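Local coordinates for pyridoxamine 5'-phosphate oxidase family protein (PDB 3CP3) that is of unknown function but belongs to the pyridoxamine 5'-phosphate oxidase family and may bind a flavin cofactor, as relatives in the FMN-binding clan do, at residues R57-T62 against F126-V131; D76-V81 against V93-A98; L15-S20 against R132-R137; S22-E27 against F47-S52. All coordinates share one frame; numbering follows the deposited sequence.

Contact 1. Residues R57-T62 against F126-V131; sequences RVYFRT and FVRIDV
Antiparallel pairing of Val58 and Phe60 with Ile129 and Val127 joins two strands of the single curled sheet that makes up most of this subunit, a layout consistent with the split-barrel fold of FMN-binding relatives. Four backbone bonds hold the pair, among them Ile129 N to Val58 O at 2.7 Å. On the face bearing Val58, Phe60, Val127 and Ile129 the Phe60 ring carries much of the contact. With Phe60 CG between the backbone N and the carbonyl carbon (chi1 66°), Val127 CB sits over one ring face, 3.7 Å from its centroid in a CH-pi contact, while Val127 CG1 reaches 3.4 Å from Phe60 CZ. Ile129 CD1 comes to the ring edge, near Phe60 CE2. The other face mixes charged and aromatic side chains. The chains of Arg57 and Arg128 cross obliquely, CD to CD at 3.4 Å, and their like charges are probably balanced by nearby acids. Arg128 NH1 bridges to Asp130 OD2 at 3.1 Å, its NE pairs with Glu106, and Arg57 NH2 reaches Asp50. Tyr59 lies alongside Arg128, its hydroxyl bonded to Glu106. Strands 39-50 and 89-100 flank the pair, and helix 104-110 lies over the Tyr59 and Phe126 face.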
loop_
_atom_site.group_PDB
_atom_site.type_symbol
_atom_site.label_atom_id
_atom_site.label_comp_id
_atom_site.label_asym_id
_atom_site.label_seq_id
_atom_site.Cartn_x
_atom_site.Cartn_y
_atom_site.Cartn_z
ATOM N N ARG A 57 8.972 -16.364 -4.151
ATOM C CA ARG A 57 8.513 -15.662 -5.342
ATOM C C ARG A 57 7.039 -15.373 -5.207
ATOM O O ARG A 57 6.294 -16.212 -4.724
ATOM C CB ARG A 57 8.748 -16.543 -6.592
ATOM C CG ARG A 57 10.228 -16.614 -6.946
ATOM C CD ARG A 57 10.491 -17.175 -8.324
ATOM N NE ARG A 57 9.864 -18.471 -8.443
ATOM C CZ ARG A 57 10.047 -19.314 -9.454
ATOM N NH1 ARG A 57 10.886 -19.009 -10.455
ATOM N NH2 ARG A 57 9.374 -20.468 -9.447
ATOM N N VAL A 58 6.612 -14.207 -5.668
ATOM C CA VAL A 58 5.177 -13.879 -5.769
ATOM C C VAL A 58 4.766 -13.812 -7.210
ATOM O O VAL A 58 5.472 -13.176 -8.017
ATOM C CB VAL A 58 4.893 -12.467 -5.161
ATOM C CG1 VAL A 58 3.425 -12.022 -5.357
ATOM C CG2 VAL A 58 5.273 -12.475 -3.705
ATOM N N TYR A 59 3.625 -14.415 -7.541
ATOM C CA TYR A 59 3.035 -14.230 -8.871
ATOM C C TYR A 59 1.728 -13.488 -8.776
ATOM O O TYR A 59 0.917 -13.742 -7.867
ATOM C CB TYR A 59 2.723 -15.588 -9.510
ATOM C CG TYR A 59 3.950 -16.334 -9.915
ATOM C CD1 TYR A 59 4.572 -16.069 -11.148
ATOM C CD2 TYR A 59 4.519 -17.283 -9.080
ATOM C CE1 TYR A 59 5.723 -16.766 -11.527
ATOM C CE2 TYR A 59 5.664 -18.005 -9.487
ATOM C CZ TYR A 59 6.266 -17.713 -10.685
ATOM O OH TYR A 59 7.383 -18.407 -11.096
ATOM N N PHE A 60 1.490 -12.625 -9.755
ATOM C CA PHE A 60 0.202 -12.009 -9.953
ATOM C C PHE A 60 -0.032 -11.830 -11.454
ATOM O O PHE A 60 0.833 -12.166 -12.255
ATOM C CB PHE A 60 0.112 -10.691 -9.116
ATOM C CG PHE A 60 1.050 -9.599 -9.562
ATOM C CD1 PHE A 60 0.643 -8.678 -10.530
ATOM C CD2 PHE A 60 2.319 -9.496 -9.040
ATOM C CE1 PHE A 60 1.508 -7.659 -10.925
ATOM C CE2 PHE A 60 3.212 -8.515 -9.484
ATOM C CZ PHE A 60 2.804 -7.590 -10.410
ATOM N N ARG A 61 -1.241 -11.433 -11.840
ATOM C CA ARG A 61 -1.579 -11.220 -13.218
ATOM C C ARG A 61 -1.775 -9.784 -13.524
ATOM O O ARG A 61 -2.256 -9.056 -12.694
ATOM C CB ARG A 61 -2.880 -11.900 -13.540
ATOM C CG ARG A 61 -2.781 -13.361 -13.499
ATOM C CD ARG A 61 -4.123 -13.935 -13.178
ATOM N NE ARG A 61 -4.104 -15.324 -13.567
ATOM C CZ ARG A 61 -5.116 -16.167 -13.427
ATOM N NH1 ARG A 61 -4.960 -17.428 -13.822
ATOM N NH2 ARG A 61 -6.263 -15.747 -12.900
ATOM N N THR A 62 -1.461 -9.405 -14.761
ATOM C CA THR A 62 -1.760 -8.082 -15.274
ATOM C C THR A 62 -2.539 -8.204 -16.581
ATOM O O THR A 62 -2.031 -8.773 -17.561
ATOM C CB THR A 62 -0.470 -7.217 -15.494
ATOM O OG1 THR A 62 0.534 -7.956 -16.206
ATOM C CG2 THR A 62 0.093 -6.819 -14.214
ATOM N N PHE A 126 1.316 -13.258 -16.452
ATOM C CA PHE A 126 1.767 -13.365 -15.063
ATOM C C PHE A 126 2.948 -12.419 -14.864
ATOM O O PHE A 126 3.719 -12.225 -15.810
ATOM C CB PHE A 126 2.221 -14.790 -14.823
ATOM C CG PHE A 126 1.078 -15.764 -14.732
ATOM C CD1 PHE A 126 0.296 -15.819 -13.586
ATOM C CD2 PHE A 126 0.774 -16.581 -15.783
ATOM C CE1 PHE A 126 -0.775 -16.752 -13.520
ATOM C CE2 PHE A 126 -0.283 -17.494 -15.720
ATOM C CZ PHE A 126 -1.044 -17.553 -14.567
ATOM N N VAL A 127 3.100 -11.851 -13.682
ATOM C CA VAL A 127 4.310 -11.103 -13.329
ATOM C C VAL A 127 4.862 -11.898 -12.157
ATOM O O VAL A 127 4.065 -12.386 -11.347
ATOM C CB VAL A 127 3.940 -9.658 -12.926
ATOM C CG1 VAL A 127 5.164 -8.863 -12.464
ATOM C CG2 VAL A 127 3.252 -8.966 -14.108
ATOM N N ARG A 128 6.179 -12.122 -12.132
ATOM C CA ARG A 128 6.881 -12.767 -11.031
ATOM C C ARG A 128 7.666 -11.710 -10.267
ATOM O O ARG A 128 8.372 -10.916 -10.879
ATOM C CB ARG A 128 7.915 -13.772 -11.560
ATOM C CG ARG A 128 8.618 -14.602 -10.465
ATOM C CD ARG A 128 10.062 -14.944 -10.870
ATOM N NE ARG A 128 10.167 -15.148 -12.310
ATOM C CZ ARG A 128 11.130 -14.673 -13.088
ATOM N NH1 ARG A 128 12.142 -13.938 -12.601
ATOM N NH2 ARG A 128 11.081 -14.937 -14.389
ATOM N N ILE A 129 7.565 -11.737 -8.937
ATOM C CA ILE A 129 8.432 -10.929 -8.087
ATOM C C ILE A 129 9.475 -11.822 -7.450
ATOM O O ILE A 129 9.127 -12.716 -6.707
ATOM C CB ILE A 129 7.676 -10.132 -6.937
ATOM C CG1 ILE A 129 6.508 -9.312 -7.516
ATOM C CG2 ILE A 129 8.715 -9.182 -6.245
ATOM C CD1 ILE A 129 5.496 -8.699 -6.477
ATOM N N ASP A 130 10.745 -11.547 -7.718
ATOM C CA ASP A 130 11.833 -12.200 -7.039
ATOM C C ASP A 130 12.108 -11.386 -5.779
ATOM O O ASP A 130 12.492 -10.228 -5.872
ATOM C CB ASP A 130 13.085 -12.175 -7.912
ATOM C CG ASP A 130 13.036 -13.196 -9.035
ATOM O OD1 ASP A 130 12.384 -14.246 -8.916
ATOM O OD2 ASP A 130 13.628 -12.924 -10.059
ATOM N N VAL A 131 11.927 -12.015 -4.621
ATOM C CA VAL A 131 11.985 -11.355 -3.331
ATOM C C VAL A 131 13.404 -11.267 -2.803
ATOM O O VAL A 131 14.113 -12.279 -2.713
ATOM C CB VAL A 131 11.077 -12.099 -2.368
ATOM C CG1 VAL A 131 11.139 -11.475 -0.932
ATOM C CG2 VAL A 131 9.653 -12.030 -2.901
HETATM O O HOH W 1 13.260 -17.181 -10.369
#

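Contact 2. Residues D76-V81 against V93-A98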
loop_
_atom_site.group_PDB
_atom_site.type_symbol
_atom_site.label_atom_id
_atom_site.label_comp_id
_atom_site.label_asym_id
_atom_site.label_seq_id
_atom_site.Cartn_x
_atom_site.Cartn_y
_atom_site.Cartn_z
ATOM N N ASP A 76 12.194 -2.666 -9.900
ATOM C CA ASP A 76 12.312 -2.628 -8.446
ATOM C C ASP A 76 10.979 -2.158 -7.843
ATOM O O ASP A 76 10.458 -1.073 -8.188
ATOM C CB ASP A 76 13.475 -1.648 -8.052
ATOM C CG ASP A 76 13.692 -1.525 -6.543
ATOM O OD1 ASP A 76 13.641 -2.524 -5.785
ATOM O OD2 ASP A 76 13.982 -0.384 -6.117
ATOM N N VAL A 77 10.423 -3.002 -6.972
ATOM C CA VAL A 77 9.058 -2.818 -6.460
ATOM C C VAL A 77 9.021 -3.121 -4.971
ATOM O O VAL A 77 9.964 -3.728 -4.407
ATOM C CB VAL A 77 7.990 -3.759 -7.167
ATOM C CG1 VAL A 77 7.817 -3.404 -8.654
ATOM C CG2 VAL A 77 8.312 -5.281 -7.018
ATOM N N LEU A 78 7.921 -2.734 -4.323
ATOM C CA LEU A 78 7.593 -3.315 -3.050
ATOM C C LEU A 78 6.296 -4.030 -3.216
ATOM O O LEU A 78 5.491 -3.657 -4.076
ATOM C CB LEU A 78 7.298 -2.211 -1.997
ATOM C CG LEU A 78 8.281 -1.132 -1.717
ATOM C CD1 LEU A 78 7.637 -0.201 -0.648
ATOM C CD2 LEU A 78 9.639 -1.740 -1.249
ATOM N N PHE A 79 6.067 -5.021 -2.381
ATOM C CA PHE A 79 4.792 -5.718 -2.325
ATOM C C PHE A 79 4.374 -5.818 -0.874
ATOM O O PHE A 79 5.168 -6.270 0.001
ATOM C CB PHE A 79 4.888 -7.110 -2.999
ATOM C CG PHE A 79 3.538 -7.761 -3.226
ATOM C CD1 PHE A 79 2.740 -7.367 -4.286
ATOM C CD2 PHE A 79 3.041 -8.721 -2.353
ATOM C CE1 PHE A 79 1.477 -7.949 -4.478
ATOM C CE2 PHE A 79 1.785 -9.282 -2.540
ATOM C CZ PHE A 79 1.016 -8.886 -3.598
ATOM N N GLU A 80 3.138 -5.417 -0.588
ATOM C CA GLU A 80 2.687 -5.282 0.755
ATOM C C GLU A 80 1.342 -5.962 0.984
ATOM O O GLU A 80 0.415 -5.886 0.159
ATOM C CB GLU A 80 2.617 -3.772 1.190
ATOM C CG GLU A 80 2.386 -3.555 2.703
ATOM C CD GLU A 80 0.929 -3.309 3.067
ATOM O OE1 GLU A 80 0.043 -3.383 2.140
ATOM O OE2 GLU A 80 0.695 -2.886 4.227
ATOM N N VAL A 81 1.259 -6.610 2.137
ATOM C CA VAL A 81 0.012 -7.165 2.665
ATOM C C VAL A 81 -0.131 -6.630 4.096
ATOM O O VAL A 81 0.875 -6.426 4.811
ATOM C CB VAL A 81 0.085 -8.720 2.577
ATOM C CG1 VAL A 81 -1.090 -9.352 3.247
ATOM C CG2 VAL A 81 0.210 -9.199 1.133
ATOM N N VAL A 93 6.062 -6.350 4.250
ATOM C CA VAL A 93 6.560 -5.653 3.039
ATOM C C VAL A 93 7.655 -6.513 2.427
ATOM O O VAL A 93 8.698 -6.849 3.091
ATOM C CB VAL A 93 7.097 -4.270 3.400
ATOM C CG1 VAL A 93 7.791 -3.517 2.138
ATOM C CG2 VAL A 93 6.028 -3.437 3.996
ATOM N N LEU A 94 7.473 -6.842 1.161
ATOM C CA LEU A 94 8.539 -7.466 0.416
ATOM C C LEU A 94 9.239 -6.424 -0.466
ATOM O O LEU A 94 8.563 -5.584 -1.107
ATOM C CB LEU A 94 7.974 -8.624 -0.422
ATOM C CG LEU A 94 7.052 -9.613 0.246
ATOM C CD1 LEU A 94 6.687 -10.644 -0.823
ATOM C CD2 LEU A 94 7.797 -10.287 1.458
ATOM N N LYS A 95 10.580 -6.429 -0.477
ATOM C CA LYS A 95 11.317 -5.714 -1.509
ATOM C C LYS A 95 11.725 -6.696 -2.589
ATOM O O LYS A 95 12.215 -7.776 -2.269
ATOM C CB LYS A 95 12.579 -5.108 -0.954
ATOM C CG LYS A 95 12.336 -3.951 0.011
ATOM C CD LYS A 95 13.620 -3.121 0.108
ATOM C CE LYS A 95 13.622 -2.170 1.318
ATOM N NZ LYS A 95 12.509 -1.158 1.263
ATOM N N GLY A 96 11.558 -6.321 -3.867
ATOM C CA GLY A 96 12.012 -7.209 -4.905
ATOM C C GLY A 96 12.032 -6.626 -6.290
ATOM O O GLY A 96 12.003 -5.397 -6.453
ATOM N N ASN A 97 12.182 -7.515 -7.268
ATOM C CA ASN A 97 12.178 -7.134 -8.676
ATOM C C ASN A 97 11.112 -7.895 -9.408
ATOM O O ASN A 97 11.020 -9.146 -9.257
ATOM C CB ASN A 97 13.534 -7.337 -9.327
ATOM C CG ASN A 97 14.592 -6.397 -8.738
ATOM O OD1 ASN A 97 15.146 -6.696 -7.704
ATOM N ND2 ASN A 97 14.863 -5.261 -9.394
ATOM N N ALA A 98 10.287 -7.149 -10.156
ATOM C CA ALA A 98 9.116 -7.750 -10.807
ATOM C C ALA A 98 9.381 -7.852 -12.323
ATOM O O ALA A 98 9.853 -6.868 -12.951
ATOM C CB ALA A 98 7.866 -6.921 -10.551
#
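Val77, Val93 and Phe79 give up the most surface where strands 76-81 and 93-98 run antiparallel. Val77 is the hydrogen-bonded partner of Gly96: its N donates to Gly96 O at 2.9 Å, and Gly96 N returns a bond to Val77 O. Gly96 has no side chain to offer, and the apolar contact of Val77 is with Ala98, two residues beyond Gly96 on the same face, where Val77 CG2 lies 3.9 Å from Ala98 CB and CG1 is almost as near to the same methyl. With CG1 anti to the carbonyl carbon (chi1 -66°), the other methyl, CG2, falls between the backbone N and the carbonyl carbon, beside the Gly96 carbonyl.

Val93 works on the other face. Its CG2 meets Glu80 CG at 3.9 Å, and CG1 approaches Leu78 CD2. The Glu80 carboxylate leads away from the neighbouring strand to a salt bridge with Arg31, and Ile42 of the second subunit packs on both Glu80 and Val93. The two strands are the arms of a beta hairpin within the curled sheet, and the face bearing Leu78 and Lys95 also meets that subunit. Leu78 and Lys95 lie side by side, Leu78 CD2 to Lys95 CG at 3.7 Å. Lys95 NZ pairs with Asp39 of the second subunit.

Phe79 turns into the interior. Its O accepts a short, nearly straight bond from Leu94 N (2.6 Å, 177° at the hydrogen), and Phe79 CB lies 4.3 Å from Leu94 CB. Its CG is anti to the backbone N (chi1 -168°), and the ring leads off from Leu94 to meet Phe47 edge-to-face, with Ile129 and Leu32 also against the side chain.

Contact 3. Residues L15-S20 against R132-R137; sequences LDSSDS and REVSGR
Leu15 and Gly136 supply the polar link between the residues leading into helix 17-25 and the last strand of the sheet. Leu15 N donates to Gly136 O at 2.9 Å in a nearly straight bond (166° at the hydrogen), its approach from well above the carbonyl plane. The return connection runs through a water that donates to Leu15 O at 2.6 Å and accepts from Gly136 N at 2.8 Å, so both polar groups of the glycine backbone are engaged.

A second set of bonds lies within the helix start. Asp16 is the N-cap, and its OD1 accepts from Asp19 N at 2.8 Å. Its carbonyl O takes two donors, Ser20 N and Ser20 OG, the latter at 3.0 Å; this second bond ties the Ser20 hydroxyl to the carbonyl one turn back.

The remaining contacts are van der Waals. Ser20 faces the strand: OG sits 3.1 Å from Gly136 CA, a close approach that the lack of a side chain on Gly136 permits, and CB lies 3.6 Å from Val134 CG1. Val134 CG1, anti to the backbone N (chi1 179°), is the branch that meets Ser20; the side chain also touches Leu21 and Leu94. Leu15 covers the strand further on, with CG against the Gly136 carbonyl and CD1 beside the backbone of Arg137. The Arg137 guanidinium itself reaches across the dimer to Asp41 of the second subunit.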
loop_
_atom_site.group_PDB
_atom_site.type_symbol
_atom_site.label_atom_id
_atom_site.label_comp_id
_atom_site.label_asym_id
_atom_site.label_seq_id
_atom_site.Cartn_x
_atom_site.Cartn_y
_atom_site.Cartn_z
ATOM N N LEU A 15 8.573 -8.928 13.210
ATOM C CA LEU A 15 8.283 -10.359 13.038
ATOM C C LEU A 15 9.457 -11.106 12.421
ATOM O O LEU A 15 10.266 -10.520 11.676
ATOM C CB LEU A 15 7.000 -10.586 12.214
ATOM C CG LEU A 15 5.788 -9.747 12.668
ATOM C CD1 LEU A 15 4.559 -9.841 11.701
ATOM C CD2 LEU A 15 5.409 -10.169 14.057
ATOM N N ASP A 16 9.561 -12.395 12.724
ATOM C CA ASP A 16 10.526 -13.233 12.020
ATOM C C ASP A 16 10.068 -13.463 10.552
ATOM O O ASP A 16 8.894 -13.274 10.216
ATOM C CB ASP A 16 10.898 -14.504 12.825
ATOM C CG ASP A 16 9.766 -15.486 12.940
ATOM O OD1 ASP A 16 9.313 -15.964 11.896
ATOM O OD2 ASP A 16 9.368 -15.835 14.076
ATOM N N SER A 17 11.021 -13.760 9.666
ATOM C CA SER A 17 10.738 -14.000 8.245
ATOM C C SER A 17 9.704 -15.123 8.003
ATOM O O SER A 17 8.801 -14.967 7.190
ATOM C CB SER A 17 12.052 -14.371 7.518
ATOM O OG SER A 17 11.720 -14.794 6.198
ATOM N N SER A 18 9.822 -16.244 8.700
ATOM C CA SER A 18 8.846 -17.339 8.537
ATOM C C SER A 18 7.445 -16.921 8.901
ATOM O O SER A 18 6.500 -17.276 8.218
ATOM C CB SER A 18 9.175 -18.517 9.466
ATOM O OG SER A 18 10.185 -19.312 8.903
ATOM N N ASP A 19 7.303 -16.232 10.034
ATOM C CA ASP A 19 6.002 -15.691 10.477
ATOM C C ASP A 19 5.472 -14.741 9.397
ATOM O O ASP A 19 4.306 -14.812 8.957
ATOM C CB ASP A 19 6.225 -14.990 11.836
ATOM C CG ASP A 19 4.923 -14.557 12.539
ATOM O OD1 ASP A 19 3.786 -14.971 12.146
ATOM O OD2 ASP A 19 5.029 -13.710 13.453
ATOM N N SER A 20 6.317 -13.808 8.992
ATOM C CA SER A 20 5.971 -12.844 7.956
ATOM C C SER A 20 5.438 -13.486 6.680
ATOM O O SER A 20 4.358 -13.107 6.143
ATOM C CB SER A 20 7.220 -12.002 7.628
ATOM O OG SER A 20 7.433 -11.106 8.713
ATOM N N ARG A 132 13.825 -10.035 -2.517
ATOM C CA ARG A 132 15.169 -9.725 -1.989
ATOM C C ARG A 132 15.120 -9.625 -0.450
ATOM O O ARG A 132 16.096 -9.980 0.229
ATOM C CB ARG A 132 15.564 -8.348 -2.540
ATOM C CG ARG A 132 17.015 -8.043 -2.832
ATOM C CD ARG A 132 17.107 -6.489 -3.211
ATOM N NE ARG A 132 16.245 -6.227 -4.362
ATOM C CZ ARG A 132 15.497 -5.144 -4.536
ATOM N NH1 ARG A 132 15.469 -4.169 -3.647
ATOM N NH2 ARG A 132 14.759 -5.057 -5.613
ATOM N N GLU A 133 14.004 -9.117 0.080
ATOM C CA GLU A 133 13.861 -8.833 1.525
ATOM C C GLU A 133 12.415 -9.007 1.988
ATOM O O GLU A 133 11.461 -8.728 1.235
ATOM C CB GLU A 133 14.283 -7.388 1.879
ATOM C CG GLU A 133 15.776 -7.056 1.756
ATOM C CD GLU A 133 16.100 -5.584 2.063
ATOM O OE1 GLU A 133 16.680 -4.890 1.195
ATOM O OE2 GLU A 133 15.801 -5.110 3.179
ATOM N N VAL A 134 12.261 -9.395 3.248
ATOM C CA VAL A 134 10.937 -9.616 3.839
ATOM C C VAL A 134 10.963 -8.797 5.114
ATOM O O VAL A 134 11.901 -8.945 5.907
ATOM C CB VAL A 134 10.807 -11.087 4.257
ATOM C CG1 VAL A 134 9.422 -11.346 4.912
ATOM C CG2 VAL A 134 11.041 -12.024 3.057
ATOM N N SER A 135 9.997 -7.907 5.304
ATOM C CA SER A 135 9.908 -7.214 6.596
ATOM C C SER A 135 8.532 -7.307 7.182
ATOM O O SER A 135 7.599 -6.754 6.630
ATOM C CB SER A 135 10.291 -5.733 6.473
ATOM O OG SER A 135 11.556 -5.636 5.843
ATOM N N GLY A 136 8.403 -7.920 8.352
ATOM C CA GLY A 136 7.063 -8.009 8.933
ATOM C C GLY A 136 7.049 -7.197 10.187
ATOM O O GLY A 136 8.021 -7.187 10.923
ATOM N N ARG A 137 5.928 -6.565 10.477
ATOM C CA ARG A 137 5.825 -5.774 11.701
ATOM C C ARG A 137 4.456 -6.000 12.285
ATOM O O ARG A 137 3.497 -6.141 11.535
ATOM C CB ARG A 137 5.965 -4.287 11.330
ATOM C CG ARG A 137 7.318 -3.946 10.765
ATOM C CD ARG A 137 7.435 -2.470 10.434
ATOM N NE ARG A 137 7.034 -2.193 9.066
ATOM C CZ ARG A 137 7.526 -1.176 8.345
ATOM N NH1 ARG A 137 8.430 -0.362 8.873
ATOM N NH2 ARG A 137 7.119 -0.985 7.092
HETATM O O HOH W 2 10.621 -9.344 9.381
#

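Contact 4. Residues S22-E27 against F47-S52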
loop_
_atom_site.group_PDB
_atom_site.type_symbol
_atom_site.label_atom_id
_atom_site.label_comp_id
_atom_site.label_asym_id
_atom_site.label_seq_id
_atom_site.Cartn_x
_atom_site.Cartn_y
_atom_site.Cartn_z
ATOM N N SER A 22 4.339 -16.682 6.302
ATOM C CA SER A 22 3.065 -17.373 6.554
ATOM C C SER A 22 1.894 -16.373 6.520
ATOM O O SER A 22 0.810 -16.607 5.911
ATOM C CB SER A 22 3.106 -18.050 7.911
ATOM O OG SER A 22 4.165 -18.994 7.964
ATOM N N ARG A 23 2.067 -15.238 7.173
ATOM C CA ARG A 23 0.941 -14.302 7.262
ATOM C C ARG A 23 0.647 -13.710 5.879
ATOM O O ARG A 23 -0.520 -13.542 5.463
ATOM C CB ARG A 23 1.256 -13.165 8.218
ATOM C CG ARG A 23 1.278 -13.577 9.730
ATOM C CD ARG A 23 1.512 -12.372 10.552
ATOM N NE ARG A 23 2.093 -12.690 11.867
ATOM C CZ ARG A 23 1.860 -11.991 12.965
ATOM N NH1 ARG A 23 0.972 -11.004 12.956
ATOM N NH2 ARG A 23 2.508 -12.306 14.098
ATOM N N LEU A 24 1.688 -13.406 5.146
ATOM C CA LEU A 24 1.464 -12.902 3.767
ATOM C C LEU A 24 0.688 -13.937 2.917
ATOM O O LEU A 24 -0.262 -13.573 2.185
ATOM C CB LEU A 24 2.832 -12.556 3.146
ATOM C CG LEU A 24 2.839 -12.027 1.696
ATOM C CD1 LEU A 24 3.713 -10.770 1.556
ATOM C CD2 LEU A 24 3.368 -13.115 0.837
ATOM N N SER A 25 1.102 -15.201 3.049
ATOM C CA SER A 25 0.494 -16.387 2.436
ATOM C C SER A 25 -0.991 -16.616 2.762
ATOM O O SER A 25 -1.692 -17.303 2.005
ATOM C CB SER A 25 1.251 -17.636 2.897
ATOM O OG SER A 25 0.666 -18.151 4.086
ATOM N N SER A 26 -1.463 -16.057 3.888
ATOM C CA SER A 26 -2.828 -16.225 4.308
ATOM C C SER A 26 -3.760 -15.224 3.615
ATOM O O SER A 26 -4.941 -15.307 3.784
ATOM C CB SER A 26 -2.979 -16.046 5.811
ATOM O OG SER A 26 -2.769 -14.687 6.168
ATOM N N GLU A 27 -3.234 -14.247 2.895
ATOM C CA GLU A 27 -4.096 -13.287 2.227
ATOM C C GLU A 27 -3.999 -13.613 0.727
ATOM O O GLU A 27 -3.053 -14.248 0.283
ATOM C CB GLU A 27 -3.531 -11.883 2.444
ATOM C CG GLU A 27 -3.590 -11.428 3.918
ATOM C CD GLU A 27 -4.980 -10.999 4.290
ATOM O OE1 GLU A 27 -5.681 -10.448 3.393
ATOM O OE2 GLU A 27 -5.389 -11.211 5.439
ATOM N N PHE A 47 -2.666 -12.261 -5.648
ATOM C CA PHE A 47 -1.307 -12.827 -5.782
ATOM C C PHE A 47 -1.298 -14.230 -5.155
ATOM O O PHE A 47 -2.195 -14.600 -4.369
ATOM C CB PHE A 47 -0.261 -11.912 -5.051
ATOM C CG PHE A 47 -0.318 -12.055 -3.560
ATOM C CD1 PHE A 47 0.564 -12.913 -2.885
ATOM C CD2 PHE A 47 -1.275 -11.378 -2.831
ATOM C CE1 PHE A 47 0.451 -13.113 -1.516
ATOM C CE2 PHE A 47 -1.360 -11.538 -1.433
ATOM C CZ PHE A 47 -0.499 -12.413 -0.776
ATOM N N VAL A 48 -0.243 -14.974 -5.434
ATOM C CA VAL A 48 0.061 -16.168 -4.672
ATOM C C VAL A 48 1.553 -16.127 -4.365
ATOM O O VAL A 48 2.347 -15.615 -5.168
ATOM C CB VAL A 48 -0.306 -17.485 -5.438
ATOM C CG1 VAL A 48 -1.817 -17.730 -5.417
ATOM C CG2 VAL A 48 0.250 -17.479 -6.914
ATOM N N LEU A 49 1.913 -16.655 -3.198
ATOM C CA LEU A 49 3.296 -16.847 -2.809
ATOM C C LEU A 49 3.759 -18.244 -3.226
ATOM O O LEU A 49 3.114 -19.235 -2.885
ATOM C CB LEU A 49 3.406 -16.733 -1.277
ATOM C CG LEU A 49 4.797 -16.953 -0.685
ATOM C CD1 LEU A 49 5.727 -15.756 -1.103
ATOM C CD2 LEU A 49 4.702 -17.038 0.835
ATOM N N ASP A 50 4.875 -18.315 -3.939
ATOM C CA ASP A 50 5.447 -19.577 -4.431
ATOM C C ASP A 50 6.796 -19.807 -3.739
ATOM O O ASP A 50 7.646 -18.926 -3.715
ATOM C CB ASP A 50 5.617 -19.543 -5.955
ATOM C CG ASP A 50 6.110 -20.878 -6.525
ATOM O OD1 ASP A 50 5.945 -21.918 -5.852
ATOM O OD2 ASP A 50 6.651 -20.892 -7.653
ATOM N N TYR A 51 6.994 -21.024 -3.237
ATOM C CA TYR A 51 8.192 -21.402 -2.468
ATOM C C TYR A 51 9.207 -22.276 -3.183
ATOM O O TYR A 51 10.279 -22.581 -2.645
ATOM C CB TYR A 51 7.763 -22.148 -1.216
ATOM C CG TYR A 51 7.518 -21.222 -0.079
ATOM C CD1 TYR A 51 8.518 -20.336 0.330
ATOM C CD2 TYR A 51 6.305 -21.220 0.589
ATOM C CE1 TYR A 51 8.318 -19.478 1.366
ATOM C CE2 TYR A 51 6.096 -20.373 1.630
ATOM C CZ TYR A 51 7.114 -19.497 2.011
ATOM O OH TYR A 51 6.930 -18.632 3.042
ATOM N N SER A 52 8.825 -22.604 -4.412
ATOM C CA SER A 52 9.409 -23.724 -5.142
ATOM C C SER A 52 10.848 -23.525 -5.652
ATOM O O SER A 52 11.484 -24.492 -6.087
ATOM C CB SER A 52 8.492 -24.116 -6.303
ATOM O OG SER A 52 7.296 -24.705 -5.817
HETATM O O HOH W 3 -2.256 -15.835 -1.921
#
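Two backbone carbonyl oxygens crowd the far end of the Phe47 ring: Leu24 O lies at the ring edge, near its plane, 3.2 Å from CZ, and Glu27 O approaches the same carbon obliquely at 3.3 Å. The weakly positive ring edge may favour the approach of Leu24 O. A water near one ring face, offset toward the rim, links the two segments, donating to Glu27 O at 2.8 Å and to Phe47 O at 2.7 Å.

Here the last part of helix 17-25 and the residues after it lie against strand 39-50 of the curled sheet. Leu24 fills the joint, its CG anti to the backbone N (chi1 179°) and its CD2 touching two partners: Phe47 CE1 at 3.7 Å and Leu49 CD1 at 4.0 Å. Leu24 and Leu49 cross at about a right angle. Val81, Val92 and Leu94 line the sheet side of Leu24. Beyond the apolar contacts, Asp50 OD1 closes an Asx turn with Ser52 N, whereas the Glu27 carboxylate pairs with Arg83 and lies close to a bound acetic acid molecule, probably from the crystallisation liquor.

Overall arrangement
From the N terminus, residues 15-20 open contact 3 and lead into helix 17-25, whose later part enters contact 4 and closes a short loop at strand 39-50. Strand 57-62 then opens contact 1, and the hairpin of contact 2 forms and closes before strand 125-139 returns to complete contact 1. Continuing past a beta bulge at Arg132 and Glu133, the same strand reaches 132-137 and closes contact 3, the widest loop, which encompasses the other three. Contact 4 lies in series with contacts 1 and 2, and none cross. Contacts 1 and 2 knit the sheet together, while contacts 3 and 4 fasten the two ends of helix 17-25 to it.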